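Local coordinates for protein blood group a-and b-cleaving endo-beta-galactosidase (PDB 2YGL) that probably cleaves blood group A and B antigens as an endo-beta-galactosidase, this fragment comprising its two tandem family 51 carbohydrate-binding modules, at residues S252-S258 and T325-K331; T263-V269 and F315-I321. One frame throughout, in Å; residues are numbered along the deposited sequence.

Contact 1. Residues S252-S258 and T325-K331; sequences SIKYDVS and TQTIELK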
loop_
_atom_site.group_PDB
_atom_site.type_symbol
_atom_site.label_atom_id
_atom_site.label_comp_id
_atom_site.label_asym_id
_atom_site.label_seq_id
_atom_site.Cartn_x
_atom_site.Cartn_y
_atom_site.Cartn_z
ATOM N N SER A 252 -6.992 30.946 -9.970
ATOM C CA SER A 252 -6.822 30.176 -8.740
ATOM C C SER A 252 -8.145 29.749 -8.119
ATOM O O SER A 252 -9.092 30.532 -8.054
ATOM C CB SER A 252 -5.998 30.980 -7.731
ATOM O OG SER A 252 -5.731 30.218 -6.566
ATOM N N ILE A 253 -8.201 28.493 -7.683
ATOM C CA ILE A 253 -9.313 27.989 -6.885
ATOM C C ILE A 253 -8.770 27.747 -5.478
ATOM O O ILE A 253 -7.782 27.022 -5.303
ATOM C CB ILE A 253 -9.921 26.685 -7.465
ATOM C CG1 ILE A 253 -10.145 26.807 -8.978
ATOM C CG2 ILE A 253 -11.228 26.336 -6.746
ATOM C CD1 ILE A 253 -10.337 25.470 -9.691
ATOM N N LYS A 254 -9.409 28.364 -4.488
ATOM C CA LYS A 254 -8.919 28.342 -3.111
ATOM C C LYS A 254 -9.869 27.605 -2.169
ATOM O O LYS A 254 -11.075 27.854 -2.167
ATOM C CB LYS A 254 -8.673 29.770 -2.607
ATOM C CG LYS A 254 -8.127 29.857 -1.184
ATOM C CD LYS A 254 -7.459 31.200 -0.905
ATOM C CE LYS A 254 -8.446 32.244 -0.419
ATOM N NZ LYS A 254 -7.740 33.507 -0.053
ATOM N N TYR A 255 -9.304 26.706 -1.367
ATOM C CA TYR A 255 -10.064 25.975 -0.359
ATOM C C TYR A 255 -9.526 26.236 1.039
ATOM O O TYR A 255 -8.312 26.243 1.260
ATOM C CB TYR A 255 -10.054 24.472 -0.653
ATOM C CG TYR A 255 -10.777 24.107 -1.925
ATOM C CD1 TYR A 255 -12.153 23.873 -1.928
ATOM C CD2 TYR A 255 -10.089 24.011 -3.132
ATOM C CE1 TYR A 255 -12.822 23.543 -3.103
ATOM C CE2 TYR A 255 -10.747 23.685 -4.308
ATOM C CZ TYR A 255 -12.110 23.452 -4.290
ATOM O OH TYR A 255 -12.755 23.129 -5.463
ATOM N N ASP A 256 -10.442 26.468 1.974
ATOM C CA ASP A 256 -10.105 26.554 3.389
ATOM C C ASP A 256 -10.217 25.154 3.979
ATOM O O ASP A 256 -11.323 24.633 4.160
ATOM C CB ASP A 256 -11.044 27.536 4.100
ATOM C CG ASP A 256 -10.772 27.648 5.600
ATOM O OD1 ASP A 256 -9.744 27.136 6.087
ATOM O OD2 ASP A 256 -11.601 28.261 6.295
ATOM N N VAL A 257 -9.068 24.545 4.256
ATOM C CA VAL A 257 -9.020 23.185 4.801
ATOM C C VAL A 257 -8.624 23.154 6.284
ATOM O O VAL A 257 -8.250 22.105 6.812
ATOM C CB VAL A 257 -8.095 22.246 3.967
ATOM C CG1 VAL A 257 -8.667 22.032 2.571
ATOM C CG2 VAL A 257 -6.660 22.782 3.903
ATOM N N SER A 258 -8.728 24.305 6.945
ATOM C CA SER A 258 -8.359 24.448 8.356
ATOM C C SER A 258 -9.184 23.551 9.279
ATOM O O SER A 258 -8.697 23.114 10.322
ATOM C CB SER A 258 -8.502 25.905 8.798
ATOM O OG SER A 258 -9.849 26.336 8.705
ATOM N N THR A 325 -2.176 22.216 7.462
ATOM C CA THR A 325 -2.401 23.134 6.336
ATOM C C THR A 325 -3.736 23.865 6.500
ATOM O O THR A 325 -4.761 23.245 6.796
ATOM C CB THR A 325 -2.347 22.397 4.969
ATOM O OG1 THR A 325 -1.030 21.878 4.750
ATOM C CG2 THR A 325 -2.702 23.331 3.815
ATOM N N GLN A 326 -3.707 25.183 6.313
ATOM C CA GLN A 326 -4.893 26.027 6.466
ATOM C C GLN A 326 -5.588 26.277 5.131
ATOM O O GLN A 326 -6.822 26.294 5.052
ATOM C CB GLN A 326 -4.526 27.373 7.111
ATOM C CG GLN A 326 -3.841 27.262 8.478
ATOM C CD GLN A 326 -4.671 26.483 9.486
ATOM O OE1 GLN A 326 -4.363 25.336 9.805
ATOM N NE2 GLN A 326 -5.737 27.098 9.977
ATOM N N THR A 327 -4.779 26.472 4.090
ATOM C CA THR A 327 -5.258 26.893 2.783
ATOM C C THR A 327 -4.608 26.071 1.672
ATOM O O THR A 327 -3.391 25.870 1.663
ATOM C CB THR A 327 -4.972 28.398 2.560
ATOM O OG1 THR A 327 -5.612 29.162 3.590
ATOM C CG2 THR A 327 -5.478 28.871 1.202
ATOM N N ILE A 328 -5.431 25.584 0.748
ATOM C CA ILE A 328 -4.934 24.947 -0.469
ATOM C C ILE A 328 -5.416 25.739 -1.681
ATOM O O ILE A 328 -6.607 26.017 -1.812
ATOM C CB ILE A 328 -5.346 23.451 -0.570
ATOM C CG1 ILE A 328 -4.647 22.628 0.521
ATOM C CG2 ILE A 328 -5.022 22.883 -1.967
ATOM C CD1 ILE A 328 -5.187 21.219 0.699
ATOM N N GLU A 329 -4.475 26.113 -2.547
ATOM C CA GLU A 329 -4.782 26.804 -3.796
ATOM C C GLU A 329 -4.350 25.977 -5.005
ATOM O O GLU A 329 -3.268 25.382 -5.015
ATOM C CB GLU A 329 -4.106 28.176 -3.839
ATOM C CG GLU A 329 -4.733 29.216 -2.924
ATOM C CD GLU A 329 -3.841 30.427 -2.716
ATOM O OE1 GLU A 329 -2.697 30.260 -2.243
ATOM O OE2 GLU A 329 -4.289 31.551 -3.017
ATOM N N LEU A 330 -5.211 25.952 -6.020
ATOM C CA LEU A 330 -4.933 25.261 -7.274
ATOM C C LEU A 330 -4.778 26.301 -8.378
ATOM O O LEU A 330 -5.748 26.962 -8.754
ATOM C CB LEU A 330 -6.058 24.276 -7.602
ATOM C CG LEU A 330 -6.487 23.311 -6.488
ATOM C CD1 LEU A 330 -7.683 22.496 -6.939
ATOM C CD2 LEU A 330 -5.341 22.390 -6.048
ATOM N N LYS A 331 -3.557 26.446 -8.884
ATOM C CA LYS A 331 -3.213 27.571 -9.762
ATOM C C LYS A 331 -2.918 27.132 -11.192
ATOM O O LYS A 331 -2.091 26.245 -11.422
ATOM C CB LYS A 331 -2.034 28.365 -9.186
ATOM C CG LYS A 331 -2.274 28.904 -7.781
ATOM C CD LYS A 331 -1.189 29.881 -7.372
ATOM C CE LYS A 331 -1.458 30.441 -5.986
ATOM N NZ LYS A 331 -0.403 31.402 -5.570
HETATM O O HOH W 1 -6.366 31.931 -4.563
#
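Tyr255 and Ile328 face each other in an antiparallel ladder, Tyr255 N giving a nearly straight bond to Ile328 O (2.8 Å, 172° at the hydrogen) and Tyr255 O taking one back. Ile253 and Leu330 form the next hydrogen-bonded pair. The tight side carries these four residues, whose large, mainly apolar side chains suit the sandwich interior. Leu330 CD1 comes to the edge of the Tyr255 ring, 4.2 Å from CE2, while Leu192 touches both side chains. At the strand end Val257 crosses Ile328 at about a right angle, its CG2 3.9 Å from Ile328 CD1, and Phe350 packs on both.

The other face is looser and more polar. Lys254 and Glu329 run side by side, and the methyl CG2 of Thr327 lies 3.7 Å from Lys254 CG; the charged ends stay apart, Lys254 NZ being 5.0 Å from Glu329 OE2. A water links Glu329 OE2 to Ser252 OG. At the end of the ladder, Asp256 OD1 accepts from Ser258 N in an Asx turn where the chain leaves the strand; Ser258 OG adds a second bond to Asp256 OD1 (2.7 Å). One greasy and one hydrophilic face on an antiparallel pair is the pattern of a beta-sandwich sheet, here in a carbohydrate-binding module.

Contact 2. Residues T263-V269 and F315-I321; sequences TRFISYV and FLVDVEI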
loop_
_atom_site.group_PDB
_atom_site.type_symbol
_atom_site.label_atom_id
_atom_site.label_comp_id
_atom_site.label_asym_id
_atom_site.label_seq_id
_atom_site.Cartn_x
_atom_site.Cartn_y
_atom_site.Cartn_z
ATOM N N THR A 263 -4.619 15.209 4.096
ATOM C CA THR A 263 -3.271 14.657 3.959
ATOM C C THR A 263 -2.818 14.442 2.517
ATOM O O THR A 263 -1.630 14.231 2.268
ATOM C CB THR A 263 -3.139 13.312 4.705
ATOM O OG1 THR A 263 -4.132 12.404 4.213
ATOM C CG2 THR A 263 -3.318 13.502 6.210
ATOM N N ARG A 264 -3.752 14.495 1.571
ATOM C CA ARG A 264 -3.463 14.084 0.197
ATOM C C ARG A 264 -4.394 14.753 -0.815
ATOM O O ARG A 264 -5.585 14.934 -0.551
ATOM C CB ARG A 264 -3.592 12.560 0.100
ATOM C CG ARG A 264 -2.801 11.883 -1.007
ATOM C CD ARG A 264 -2.975 10.372 -0.895
ATOM N NE ARG A 264 -2.449 9.646 -2.049
ATOM C CZ ARG A 264 -2.711 8.369 -2.317
ATOM N NH1 ARG A 264 -3.499 7.660 -1.515
ATOM N NH2 ARG A 264 -2.186 7.795 -3.394
ATOM N N PHE A 265 -3.836 15.127 -1.964
ATOM C CA PHE A 265 -4.622 15.641 -3.086
ATOM C C PHE A 265 -4.376 14.788 -4.330
ATOM O O PHE A 265 -3.225 14.582 -4.725
ATOM C CB PHE A 265 -4.295 17.117 -3.354
ATOM C CG PHE A 265 -4.868 17.648 -4.646
ATOM C CD1 PHE A 265 -6.232 17.899 -4.771
ATOM C CD2 PHE A 265 -4.038 17.898 -5.736
ATOM C CE1 PHE A 265 -6.762 18.386 -5.962
ATOM C CE2 PHE A 265 -4.558 18.384 -6.931
ATOM C CZ PHE A 265 -5.924 18.631 -7.043
ATOM N N ILE A 266 -5.458 14.293 -4.931
ATOM C CA ILE A 266 -5.382 13.416 -6.107
ATOM C C ILE A 266 -6.205 13.971 -7.263
ATOM O O ILE A 266 -7.401 14.218 -7.107
ATOM C CB ILE A 266 -5.935 11.990 -5.824
ATOM C CG1 ILE A 266 -5.516 11.472 -4.442
ATOM C CG2 ILE A 266 -5.548 11.018 -6.956
ATOM C CD1 ILE A 266 -4.085 11.102 -4.339
ATOM N N SER A 267 -5.567 14.131 -8.422
ATOM C CA SER A 267 -6.265 14.550 -9.640
ATOM C C SER A 267 -5.449 14.301 -10.901
ATOM O O SER A 267 -4.228 14.473 -10.909
ATOM C CB SER A 267 -6.631 16.037 -9.574
ATOM O OG SER A 267 -7.458 16.400 -10.664
ATOM N N TYR A 268 -6.137 13.894 -11.964
ATOM C CA TYR A 268 -5.580 13.971 -13.310
ATOM C C TYR A 268 -5.750 15.396 -13.823
ATOM O O TYR A 268 -6.755 16.044 -13.534
ATOM C CB TYR A 268 -6.246 12.957 -14.245
ATOM C CG TYR A 268 -5.796 11.543 -13.970
ATOM C CD1 TYR A 268 -4.614 11.043 -14.528
ATOM C CD2 TYR A 268 -6.530 10.714 -13.129
ATOM C CE1 TYR A 268 -4.188 9.744 -14.261
ATOM C CE2 TYR A 268 -6.114 9.416 -12.857
ATOM C CZ TYR A 268 -4.943 8.940 -13.425
ATOM O OH TYR A 268 -4.537 7.657 -13.151
ATOM N N VAL A 269 -4.755 15.885 -14.562
ATOM C CA VAL A 269 -4.737 17.274 -15.024
ATOM C C VAL A 269 -4.372 17.347 -16.505
ATOM O O VAL A 269 -3.370 16.771 -16.934
ATOM C CB VAL A 269 -3.739 18.155 -14.204
ATOM C CG1 VAL A 269 -3.798 19.616 -14.650
ATOM C CG2 VAL A 269 -4.019 18.060 -12.713
ATOM N N PHE A 315 -1.705 14.333 -16.963
ATOM C CA PHE A 315 -0.780 13.796 -15.959
ATOM C C PHE A 315 -1.438 13.617 -14.592
ATOM O O PHE A 315 -2.351 14.363 -14.231
ATOM C CB PHE A 315 0.497 14.647 -15.854
ATOM C CG PHE A 315 0.247 16.118 -15.647
ATOM C CD1 PHE A 315 0.122 16.977 -16.736
ATOM C CD2 PHE A 315 0.163 16.651 -14.364
ATOM C CE1 PHE A 315 -0.102 18.336 -16.552
ATOM C CE2 PHE A 315 -0.061 18.012 -14.169
ATOM C CZ PHE A 315 -0.195 18.857 -15.267
ATOM N N LEU A 316 -0.968 12.617 -13.846
ATOM C CA LEU A 316 -1.465 12.365 -12.499
ATOM C C LEU A 316 -0.758 13.252 -11.485
ATOM O O LEU A 316 0.472 13.252 -11.395
ATOM C CB LEU A 316 -1.310 10.886 -12.115
ATOM C CG LEU A 316 -1.755 10.452 -10.706
ATOM C CD1 LEU A 316 -3.235 10.746 -10.442
ATOM C CD2 LEU A 316 -1.458 8.979 -10.468
ATOM N N VAL A 317 -1.549 14.020 -10.742
ATOM C CA VAL A 317 -1.044 14.788 -9.611
ATOM C C VAL A 317 -1.454 14.057 -8.338
ATOM O O VAL A 317 -2.644 13.880 -8.063
ATOM C CB VAL A 317 -1.583 16.239 -9.592
ATOM C CG1 VAL A 317 -1.128 16.964 -8.329
ATOM C CG2 VAL A 317 -1.125 16.995 -10.827
ATOM N N ASP A 318 -0.455 13.619 -7.579
ATOM C CA ASP A 318 -0.681 12.905 -6.331
ATOM C C ASP A 318 0.339 13.403 -5.316
ATOM O O ASP A 318 1.492 12.967 -5.317
ATOM C CB ASP A 318 -0.555 11.392 -6.556
ATOM C CG ASP A 318 -0.859 10.577 -5.305
ATOM O OD1 ASP A 318 -1.010 11.157 -4.205
ATOM O OD2 ASP A 318 -0.950 9.338 -5.425
ATOM N N VAL A 319 -0.095 14.320 -4.456
ATOM C CA VAL A 319 0.817 15.025 -3.558
ATOM C C VAL A 319 0.324 15.014 -2.107
ATOM O O VAL A 319 -0.875 15.155 -1.844
ATOM C CB VAL A 319 1.106 16.478 -4.070
ATOM C CG1 VAL A 319 -0.169 17.331 -4.108
ATOM C CG2 VAL A 319 2.203 17.159 -3.252
ATOM N N GLU A 320 1.260 14.827 -1.177
ATOM C CA GLU A 320 0.967 14.894 0.252
ATOM C C GLU A 320 0.704 16.332 0.674
ATOM O O GLU A 320 1.420 17.245 0.266
ATOM C CB GLU A 320 2.130 14.332 1.079
ATOM C CG GLU A 320 2.265 12.816 1.048
ATOM C CD GLU A 320 3.368 12.296 1.966
ATOM O OE1 GLU A 320 4.227 13.094 2.409
ATOM O OE2 GLU A 320 3.378 11.078 2.246
ATOM N N ILE A 321 -0.329 16.524 1.486
ATOM C CA ILE A 321 -0.615 17.827 2.077
ATOM C C ILE A 321 0.031 17.864 3.461
ATOM O O ILE A 321 -0.235 16.985 4.286
ATOM C CB ILE A 321 -2.144 18.091 2.191
ATOM C CG1 ILE A 321 -2.861 17.867 0.845
ATOM C CG2 ILE A 321 -2.421 19.482 2.759
ATOM C CD1 ILE A 321 -2.332 18.685 -0.329
#
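Arg264 meets Asp318 side-on: NE bonds to OD1 (3.0 Å) and NH2 to the syn lone pair of OD2 (2.8 Å). The guanidinium and carboxylate planes are only 26° apart, so this salt bridge is a nearly flat two-pronged grip. Arg264 reaches it with a chain extended from CG to NE, CG standing anti to the backbone N (chi1 -155°). The remaining nitrogen, NH1, bonds to Thr174, which keeps the rotation of the group fixed from a second side.

Further along the same face, Leu316 lays its CD1 over the centre of the Tyr268 ring in a CH-pi contact (3.9 Å to the centroid), one methyl of the branched leucine end against a flat ring. Ile266 lies alongside Leu316, and Leu182 of helix 179-184 packs on Ile266 and Tyr268.

The opposite face is mostly apolar, around Ser267, whose OG turns to Tyr268 O. Val317 CG1 approaches the edge of the Phe265 ring, 4.0 Å from CE2, and its CG2 meets Val269 CG2 at 3.6 Å. Val269 CB in turn sits over a face of Phe315, 4.0 Å from the ring centroid. Ile321 CD1 closes the other end against Phe265 CB. On its other edge strand 262-271 pairs with 343-352, where Thr263 and Arg264 both face Met351 in a classic beta bulge; with 315-320 it forms a regular antiparallel pair of a beta-sandwich module.

How the contacts relate
Both contacts belong to the second of the two carbohydrate-binding modules, with centres about 14 Å apart, but to different sheets. Contact 1 joins strands 251-256 and 327-334 of the five-stranded antiparallel sheet; contact 2 joins strands 262-271 and 315-320 of the other. In chain order the strands run 251-256, 262-271, 315-320, 327-334, so contact 2 is nested inside the loop closed by contact 1, and the links 251-256 to 262-271 and 315-320 to 327-334 cross from one sheet to the other. The sheets meet where Ile328 CD1 packs on Ile321 CG2 and Leu330 CD2 on Phe265 CZ, both at 3.9 Å, forming part of the shared core of the sandwich.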